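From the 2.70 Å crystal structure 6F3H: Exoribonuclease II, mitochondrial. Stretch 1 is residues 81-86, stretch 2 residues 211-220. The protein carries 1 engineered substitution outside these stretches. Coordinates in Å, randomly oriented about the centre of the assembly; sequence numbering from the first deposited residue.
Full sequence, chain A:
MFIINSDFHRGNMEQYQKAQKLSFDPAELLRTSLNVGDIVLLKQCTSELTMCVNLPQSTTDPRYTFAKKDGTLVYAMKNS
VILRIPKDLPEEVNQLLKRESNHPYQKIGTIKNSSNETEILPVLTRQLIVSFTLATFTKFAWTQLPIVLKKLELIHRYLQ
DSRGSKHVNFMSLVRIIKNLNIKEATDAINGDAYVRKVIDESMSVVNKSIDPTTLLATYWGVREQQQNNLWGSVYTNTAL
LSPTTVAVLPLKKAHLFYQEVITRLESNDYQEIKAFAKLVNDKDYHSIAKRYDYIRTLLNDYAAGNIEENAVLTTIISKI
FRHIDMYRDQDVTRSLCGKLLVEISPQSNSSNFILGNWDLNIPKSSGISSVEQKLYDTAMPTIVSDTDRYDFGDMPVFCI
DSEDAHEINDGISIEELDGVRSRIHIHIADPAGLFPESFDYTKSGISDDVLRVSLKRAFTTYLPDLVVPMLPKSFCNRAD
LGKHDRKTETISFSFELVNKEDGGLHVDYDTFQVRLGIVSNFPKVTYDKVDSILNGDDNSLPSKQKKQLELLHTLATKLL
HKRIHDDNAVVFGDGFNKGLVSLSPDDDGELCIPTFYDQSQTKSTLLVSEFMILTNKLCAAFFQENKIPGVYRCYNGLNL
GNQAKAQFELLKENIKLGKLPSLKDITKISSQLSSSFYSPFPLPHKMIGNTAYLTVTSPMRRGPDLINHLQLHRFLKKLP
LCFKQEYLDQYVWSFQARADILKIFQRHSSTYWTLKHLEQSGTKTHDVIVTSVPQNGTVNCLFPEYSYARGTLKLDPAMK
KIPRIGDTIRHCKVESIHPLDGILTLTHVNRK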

ATOM      1  N   VAL A  81      -2.539 -15.990   5.811  1.00 45.05           N
ATOM      2  CA  VAL A  81      -3.517 -16.403   4.807  1.00 44.04           C
ATOM      3  C   VAL A  81      -3.153 -15.817   3.447  1.00 45.22           C
ATOM      4  O   VAL A  81      -3.137 -14.591   3.282  1.00 45.97           O
ATOM      5  CB  VAL A  81      -4.933 -15.989   5.215  1.00 43.20           C
ATOM      6  CG1 VAL A  81      -5.873 -16.232   4.054  1.00 39.66           C
ATOM      7  CG2 VAL A  81      -5.379 -16.783   6.425  1.00 40.20           C
ATOM      8  N   ILE A  82      -2.925 -16.684   2.449  1.00 50.07           N
ATOM      9  CA  ILE A  82      -2.558 -16.182   1.125  1.00 53.42           C
ATOM     10  C   ILE A  82      -3.764 -15.991   0.232  1.00 56.71           C
ATOM     11  O   ILE A  82      -3.759 -15.104  -0.638  1.00 55.46           O
ATOM     12  CB  ILE A  82      -1.549 -17.114   0.425  1.00 50.32           C
ATOM     13  CG1 ILE A  82      -0.554 -17.661   1.409  1.00 54.85           C
ATOM     14  CG2 ILE A  82      -0.684 -16.305  -0.424  1.00 59.37           C
ATOM     15  CD1 ILE A  82       0.376 -18.616   0.739  1.00 61.60           C
ATOM     16  N   LEU A  83      -4.778 -16.847   0.361  1.00 54.86           N
ATOM     17  CA  LEU A  83      -6.038 -16.583  -0.303  1.00 49.23           C
ATOM     18  C   LEU A  83      -7.154 -17.200   0.504  1.00 54.04           C
ATOM     19  O   LEU A  83      -6.950 -18.143   1.267  1.00 59.78           O
ATOM     20  CB  LEU A  83      -6.074 -17.089  -1.755  1.00 42.16           C
ATOM     21  CG  LEU A  83      -5.858 -18.528  -2.199  1.00 45.95           C
ATOM     22  CD1 LEU A  83      -7.126 -19.333  -2.045  1.00 48.64           C
ATOM     23  CD2 LEU A  83      -5.432 -18.519  -3.649  1.00 45.82           C
ATOM     24  N   ARG A  84      -8.352 -16.668   0.293  1.00 56.12           N
ATOM     25  CA  ARG A  84      -9.488 -16.937   1.149  1.00 54.89           C
ATOM     26  C   ARG A  84     -10.713 -17.128   0.278  1.00 58.10           C
ATOM     27  O   ARG A  84     -10.892 -16.412  -0.712  1.00 54.88           O
ATOM     28  CB  ARG A  84      -9.704 -15.783   2.129  1.00 47.51           C
ATOM     29  CG  ARG A  84     -11.069 -15.693   2.770  1.00 46.29           C
ATOM     30  CD  ARG A  84     -11.104 -14.523   3.745  1.00 50.17           C
ATOM     31  NE  ARG A  84     -12.443 -14.046   4.099  1.00 55.10           N
ATOM     32  CZ  ARG A  84     -12.947 -12.869   3.736  1.00 57.94           C
ATOM     33  NH1 ARG A  84     -12.233 -12.032   2.997  1.00 49.81           N
ATOM     34  NH2 ARG A  84     -14.179 -12.530   4.116  1.00 65.52           N
ATOM     35  N   ILE A  85     -11.543 -18.095   0.667  1.00 58.53           N
ATOM     36  CA  ILE A  85     -12.808 -18.423   0.028  1.00 49.64           C
ATOM     37  C   ILE A  85     -13.882 -18.301   1.093  1.00 48.93           C
ATOM     38  O   ILE A  85     -13.873 -19.070   2.060  1.00 57.23           O
ATOM     39  CB  ILE A  85     -12.822 -19.849  -0.542  1.00 54.73           C
ATOM     40  CG1 ILE A  85     -11.806 -19.986  -1.655  1.00 62.77           C
ATOM     41  CG2 ILE A  85     -14.210 -20.185  -1.027  1.00 48.00           C
ATOM     42  CD1 ILE A  85     -12.174 -19.147  -2.821  1.00 68.12           C
ATOM     43  N   PRO A  86     -14.837 -17.390   0.950  1.00 48.54           N
ATOM     44  CA  PRO A  86     -15.778 -17.130   2.041  1.00 58.91           C
ATOM     45  C   PRO A  86     -16.782 -18.266   2.213  1.00 70.04           C
ATOM     46  O   PRO A  86     -17.034 -19.061   1.302  1.00 72.68           O
ATOM     47  CB  PRO A  86     -16.452 -15.815   1.621  1.00 57.43           C
ATOM     48  CG  PRO A  86     -15.484 -15.187   0.607  1.00 48.42           C
ATOM     49  CD  PRO A  86     -14.948 -16.380  -0.121  1.00 44.87           C
ATOM     50  N   ASP A 211     -14.797 -18.812  -9.889  1.00 65.30           N
ATOM     51  CA  ASP A 211     -14.821 -20.236  -9.517  1.00 68.87           C
ATOM     52  C   ASP A 211     -13.659 -20.570  -8.591  1.00 60.73           C
ATOM     53  O   ASP A 211     -12.497 -20.477  -9.011  1.00 63.29           O
ATOM     54  CB  ASP A 211     -14.764 -21.127 -10.756  1.00 79.04           C
ATOM     55  CG  ASP A 211     -14.475 -22.613 -10.431  1.00 85.98           C
ATOM     56  OD1 ASP A 211     -14.721 -23.076  -9.290  1.00 87.78           O
ATOM     57  OD2 ASP A 211     -14.025 -23.336 -11.352  1.00 87.47           O
ATOM     58  N   PRO A 212     -13.922 -21.016  -7.366  1.00 49.80           N
ATOM     59  CA  PRO A 212     -12.822 -21.223  -6.419  1.00 39.40           C
ATOM     60  C   PRO A 212     -11.776 -22.220  -6.881  1.00 64.42           C
ATOM     61  O   PRO A 212     -10.582 -21.955  -6.690  1.00 64.73           O
ATOM     62  CB  PRO A 212     -13.545 -21.677  -5.151  1.00 39.59           C
ATOM     63  CG  PRO A 212     -14.902 -22.076  -5.597  1.00 39.69           C
ATOM     64  CD  PRO A 212     -15.235 -21.268  -6.768  1.00 39.45           C
ATOM     65  N   THR A 213     -12.166 -23.343  -7.500  1.00 57.74           N
ATOM     66  CA  THR A 213     -11.157 -24.336  -7.861  1.00 50.54           C
ATOM     67  C   THR A 213     -10.220 -23.782  -8.923  1.00 51.16           C
ATOM     68  O   THR A 213      -8.997 -23.893  -8.792  1.00 60.06           O
ATOM     69  CB  THR A 213     -11.790 -25.660  -8.311  1.00 48.83           C
ATOM     70  OG1 THR A 213     -12.634 -25.451  -9.443  1.00 49.21           O
ATOM     71  CG2 THR A 213     -12.573 -26.310  -7.168  1.00 46.08           C
ATOM     72  N   THR A 214     -10.768 -23.188  -9.988  1.00 47.34           N
ATOM     73  CA  THR A 214      -9.923 -22.485 -10.951  1.00 44.68           C
ATOM     74  C   THR A 214      -9.045 -21.448 -10.262  1.00 45.64           C
ATOM     75  O   THR A 214      -7.867 -21.293 -10.600  1.00 47.85           O
ATOM     76  CB  THR A 214     -10.774 -21.848 -12.044  1.00 39.45           C
ATOM     77  OG1 THR A 214     -11.629 -22.846 -12.605  1.00 49.72           O
ATOM     78  CG2 THR A 214      -9.913 -21.288 -13.146  1.00 39.37           C
ATOM     79  N   LEU A 215      -9.592 -20.738  -9.282  1.00 39.19           N
ATOM     80  CA  LEU A 215      -8.788 -19.768  -8.558  1.00 43.44           C
ATOM     81  C   LEU A 215      -7.577 -20.441  -7.953  1.00 45.98           C
ATOM     82  O   LEU A 215      -6.429 -20.039  -8.186  1.00 51.56           O
ATOM     83  CB  LEU A 215      -9.624 -19.117  -7.462  1.00 43.82           C
ATOM     84  CG  LEU A 215      -8.764 -18.482  -6.381  1.00 43.63           C
ATOM     85  CD1 LEU A 215      -8.128 -17.222  -6.902  1.00 38.63           C
ATOM     86  CD2 LEU A 215      -9.593 -18.211  -5.176  1.00 38.87           C
ATOM     87  N   LEU A 216      -7.826 -21.485  -7.179  1.00 46.23           N
ATOM     88  CA  LEU A 216      -6.754 -22.194  -6.505  1.00 43.51           C
ATOM     89  C   LEU A 216      -5.739 -22.719  -7.503  1.00 46.52           C
ATOM     90  O   LEU A 216      -4.537 -22.478  -7.367  1.00 56.18           O
ATOM     91  CB  LEU A 216      -7.366 -23.309  -5.683  1.00 43.69           C
ATOM     92  CG  LEU A 216      -6.459 -23.938  -4.668  1.00 59.07           C
ATOM     93  CD1 LEU A 216      -5.564 -22.880  -4.089  1.00 58.53           C
ATOM     94  CD2 LEU A 216      -7.364 -24.476  -3.608  1.00 68.21           C
ATOM     95  N   ALA A 217      -6.210 -23.402  -8.540  1.00 45.72           N
ATOM     96  CA  ALA A 217      -5.298 -23.949  -9.544  1.00 43.77           C
ATOM     97  C   ALA A 217      -4.471 -22.857 -10.210  1.00 42.98           C
ATOM     98  O   ALA A 217      -3.285 -23.053 -10.481  1.00 45.60           O
ATOM     99  CB  ALA A 217      -6.083 -24.733 -10.599  1.00 40.04           C
ATOM    100  N   THR A 218      -5.073 -21.699 -10.484  1.00 39.41           N
ATOM    101  CA  THR A 218      -4.317 -20.645 -11.138  1.00 39.24           C
ATOM    102  C   THR A 218      -3.206 -20.149 -10.242  1.00 41.50           C
ATOM    103  O   THR A 218      -2.077 -19.944 -10.696  1.00 44.17           O
ATOM    104  CB  THR A 218      -5.238 -19.478 -11.498  1.00 42.30           C
ATOM    105  OG1 THR A 218      -6.452 -19.960 -12.062  1.00 44.49           O
ATOM    106  CG2 THR A 218      -4.590 -18.596 -12.493  1.00 43.48           C
ATOM    107  N   TYR A 219      -3.505 -19.987  -8.956  1.00 39.87           N
ATOM    108  CA  TYR A 219      -2.488 -19.602  -7.998  1.00 39.07           C
ATOM    109  C   TYR A 219      -1.323 -20.570  -8.047  1.00 39.26           C
ATOM    110  O   TYR A 219      -0.165 -20.194  -8.265  1.00 39.23           O
ATOM    111  CB  TYR A 219      -3.093 -19.609  -6.603  1.00 42.80           C
ATOM    112  CG  TYR A 219      -2.047 -19.350  -5.579  1.00 47.78           C
ATOM    113  CD1 TYR A 219      -1.430 -18.123  -5.540  1.00 50.73           C
ATOM    114  CD2 TYR A 219      -1.628 -20.330  -4.683  1.00 46.07           C
ATOM    115  CE1 TYR A 219      -0.450 -17.843  -4.631  1.00 56.88           C
ATOM    116  CE2 TYR A 219      -0.622 -20.057  -3.743  1.00 46.64           C
ATOM    117  CZ  TYR A 219      -0.038 -18.799  -3.730  1.00 54.53           C
ATOM    118  OH  TYR A 219       0.953 -18.455  -2.830  1.00 55.49           O
ATOM    119  N   TRP A 220      -1.635 -21.838  -7.868  1.00 39.48           N
ATOM    120  CA  TRP A 220      -0.645 -22.893  -7.964  1.00 39.70           C
ATOM    121  C   TRP A 220       0.098 -22.856  -9.290  1.00 41.77           C
ATOM    122  O   TRP A 220       1.318 -23.041  -9.330  1.00 48.23           O
ATOM    123  CB  TRP A 220      -1.348 -24.229  -7.792  1.00 39.96           C
ATOM    124  CG  TRP A 220      -1.690 -24.518  -6.384  1.00 43.79           C
ATOM    125  CD1 TRP A 220      -1.124 -23.955  -5.280  1.00 44.16           C
ATOM    126  CD2 TRP A 220      -2.617 -25.504  -5.905  1.00 44.00           C
ATOM    127  NE1 TRP A 220      -1.666 -24.503  -4.139  1.00 44.78           N
ATOM    128  CE2 TRP A 220      -2.585 -25.456  -4.495  1.00 40.34           C
ATOM    129  CE3 TRP A 220      -3.475 -26.418  -6.530  1.00 46.40           C
ATOM    130  CZ2 TRP A 220      -3.381 -26.281  -3.698  1.00 43.69           C
ATOM    131  CZ3 TRP A 220      -4.266 -27.245  -5.736  1.00 48.41           C
ATOM    132  CH2 TRP A 220      -4.211 -27.169  -4.334  1.00 50.75           C
TER

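Strand 81-85 lies against the first turns of the helix that begins at Pro 212, and the two run almost antiparallel, with 173° between their N-to-C directions. Their axes come within 10.2 Å, a spacing that keeps the backbones apart and is bridged by side chains. The register follows from the opposed directions: the CA of Ile 85 is 7.0 Å from the CA of Pro 212, and the CA of Leu 83 is 8.4 Å from the CA of Leu 216, one turn on.

No hydrogen bond links the stretches; the contact is apolar and buries 328 Å². Leu 83, which gives up the most surface, sits among three helix residues. Its CD1 is 4.1 Å from CD2 of Leu 215 and 4.4 Å from CD1 of Leu 216, while its CD2 lies 3.9 Å from CB of Tyr 219. Ile 85 points its CB toward the helix, and its CD1 reaches CB of Pro 212 at 3.7 Å and CD2 of Leu 215 at 3.6 Å. Of the Leu 215 atoms, CD2 comes closest to both Leu 83 and Ile 85. Between them, Arg 84 directs its CB away, leaving the helix to its aliphatic neighbours.

The aromatic contact involves Tyr 219, whose ring is met obliquely by Leu 83 CD2 and Ile 82 CG2. The latter is 4.2 Å from Tyr 219 CZ, and Ile 82 CD1 lies 3.6 Å from the Tyr 219 OH, a van der Waals approach to a hydroxyl that is hydrogen-bonded elsewhere in the structure.

Local polar bonds organise the helix start. Asp 211 caps the helix by accepting from Thr 213 N at OD1 (3.1 Å), and its OD2 accepts from Thr 214 OG1 at 2.7 Å. The i to i-4 backbone series begins with Leu 215 N to Asp 211 O, 2.9 Å.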